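PDB 6NST: branched-chain-amino-acid aminotransferase from Pseudomonas aeruginosa, which catalyses the pyridoxal 5'-phosphate-dependent transfer of the amino group between leucine, isoleucine or valine and 2-oxoglutarate. Local coordinates for the interface of chains A and B. Coordinates in Å, arbitrary orientation; residue numbers count along the deposited sequence, not the author numbering. Chains: chain A/B, Branched-chain-amino-acid aminotransferase.

The interface of chains A and B. Residues chain A 99, 101, 121, 123; chain B 26-27, 32, 109.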
loop_
_atom_site.group_PDB
_atom_site.type_symbol
_atom_site.label_atom_id
_atom_site.label_comp_id
_atom_site.label_asym_id
_atom_site.label_seq_id
_atom_site.Cartn_x
_atom_site.Cartn_y
_atom_site.Cartn_z
ATOM N N ARG A 99 -32.048 4.518 -17.979
ATOM C CA ARG A 99 -31.187 3.471 -17.441
ATOM C C ARG A 99 -30.985 2.409 -18.515
ATOM O O ARG A 99 -31.729 1.414 -18.573
ATOM C CB ARG A 99 -31.777 2.875 -16.162
ATOM C CG ARG A 99 -31.001 1.690 -15.595
ATOM C CD ARG A 99 -29.528 2.009 -15.428
ATOM N NE ARG A 99 -29.302 3.073 -14.456
ATOM C CZ ARG A 99 -29.126 2.868 -13.155
ATOM N NH1 ARG A 99 -29.153 1.635 -12.667
ATOM N NH2 ARG A 99 -28.925 3.895 -12.342
ATOM N N MET A 101 -29.037 -0.772 -19.563
ATOM C CA MET A 101 -28.383 -1.765 -18.723
ATOM C C MET A 101 -28.175 -3.047 -19.511
ATOM O O MET A 101 -29.112 -3.564 -20.128
ATOM C CB MET A 101 -29.198 -2.029 -17.451
ATOM C CG MET A 101 -28.410 -2.682 -16.329
ATOM S SD MET A 101 -28.505 -4.479 -16.353
ATOM C CE MET A 101 -30.148 -4.732 -15.685
ATOM N N ILE A 121 -31.672 -3.891 -21.577
ATOM C CA ILE A 121 -32.920 -3.204 -21.266
ATOM C C ILE A 121 -32.653 -1.711 -21.157
ATOM O O ILE A 121 -31.588 -1.280 -20.704
ATOM C CB ILE A 121 -33.579 -3.724 -19.966
ATOM C CG1 ILE A 121 -32.596 -3.655 -18.789
ATOM C CG2 ILE A 121 -34.105 -5.126 -20.166
ATOM C CD1 ILE A 121 -32.848 -2.482 -17.849
ATOM N N ALA A 123 -34.825 1.461 -19.687
ATOM C CA ALA A 123 -35.998 1.990 -19.009
ATOM C C ALA A 123 -35.838 3.488 -18.786
ATOM O O ALA A 123 -34.739 3.965 -18.486
ATOM C CB ALA A 123 -36.221 1.284 -17.669
ATOM N N VAL B 26 -37.070 -6.299 -14.223
ATOM C CA VAL B 26 -35.730 -6.049 -14.731
ATOM C C VAL B 26 -35.094 -4.830 -14.074
ATOM O O VAL B 26 -33.867 -4.676 -14.118
ATOM C CB VAL B 26 -35.766 -5.907 -16.264
ATOM C CG1 VAL B 26 -36.180 -4.497 -16.671
ATOM C CG2 VAL B 26 -34.422 -6.291 -16.860
ATOM N N LEU B 27 -35.893 -3.959 -13.453
ATOM C CA LEU B 27 -35.368 -2.848 -12.669
ATOM C C LEU B 27 -35.134 -3.228 -11.214
ATOM O O LEU B 27 -35.188 -2.363 -10.329
ATOM C CB LEU B 27 -36.301 -1.642 -12.773
ATOM C CG LEU B 27 -36.451 -1.089 -14.191
ATOM C CD1 LEU B 27 -37.298 0.172 -14.203
ATOM C CD2 LEU B 27 -35.086 -0.831 -14.807
ATOM N N HIS B 32 -29.036 -4.201 -10.545
ATOM C CA HIS B 32 -28.359 -3.038 -11.099
ATOM C C HIS B 32 -27.177 -2.565 -10.266
ATOM O O HIS B 32 -26.257 -1.947 -10.813
ATOM C CB HIS B 32 -29.345 -1.877 -11.252
ATOM C CG HIS B 32 -30.325 -2.055 -12.369
ATOM N ND1 HIS B 32 -30.274 -1.313 -13.529
ATOM C CD2 HIS B 32 -31.387 -2.886 -12.502
ATOM C CE1 HIS B 32 -31.257 -1.682 -14.330
ATOM N NE2 HIS B 32 -31.949 -2.633 -13.730
ATOM N N MET B 109 -34.864 3.046 -7.400
ATOM C CA MET B 109 -33.692 2.982 -8.259
ATOM C C MET B 109 -32.510 3.782 -7.728
ATOM O O MET B 109 -31.444 3.772 -8.353
ATOM C CB MET B 109 -34.045 3.461 -9.673
ATOM C CG MET B 109 -33.373 2.659 -10.768
ATOM S SD MET B 109 -33.646 0.887 -10.569
ATOM C CE MET B 109 -32.827 0.269 -12.029
#
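The imidazole of B:His32 meets A:Arg99 and A:Met101 at the two-fold interface between chains A and B, probably the dimer contact of this class-IV (fold type IV) pyridoxal-phosphate aminotransferase family. Strands 96-104 and 118-126 of chain A offer their side chains to helix 29-33 of chain B and the loop residues just before it; exchanging the chains gives the twin patch.

A hydrogen bond across the interface runs from A:Arg99 NH1, a terminal guanidinium nitrogen, to ring nitrogen B:His32 ND1 at 3.3 Å. It is long and moderately bent, 146° at the hydrogen. The acceptor lies close to the guanidinium plane, yet the donor is tilted 32° out of the imidazole plane, so the bond is probably modest in strength. A:Arg99 CG, anti to the backbone N (chi1 175°), lies 3.6 Å from B:His32 CE1, and bends at chi2 and chi3 then turn the guanidinium so that NH1 comes to ND1.

On the other ring nitrogen, B:His32 NE2 donates to the backbone carbonyl B:Val26 O at 2.8 Å, within chain B. The oxygen lies near the ring plane, and the donor approaches in the carbonyl plane on a lone pair. This bond helps fix the ring's rotation and, with NE2 as the donor, would leave ND1 able to accept from A:Arg99, a tautomer the coordinates imply but do not show.

Both faces of the imidazole carry a methionine methyl. A:Met101 CE sits 3.7 Å from the centroid of the B:His32 ring, a CH-pi contact offset toward the rim; the chain reaches that face by bending at chi2 and chi3. B:Met109 CE, from the histidine's own chain, lies over the centre of the opposite face, although this methionine is poorly ordered.

Apolar contacts continue beside the ring. A:Ile121 and B:Val26 approach tip to tip, their CG2 methyls 3.5 Å apart, while A:Ile121 CD1 turns toward B:His32 CE1. Farther along the same strand, A:Ala123 CB packs against both methyls of B:Leu27, with CD2 at 3.7 Å.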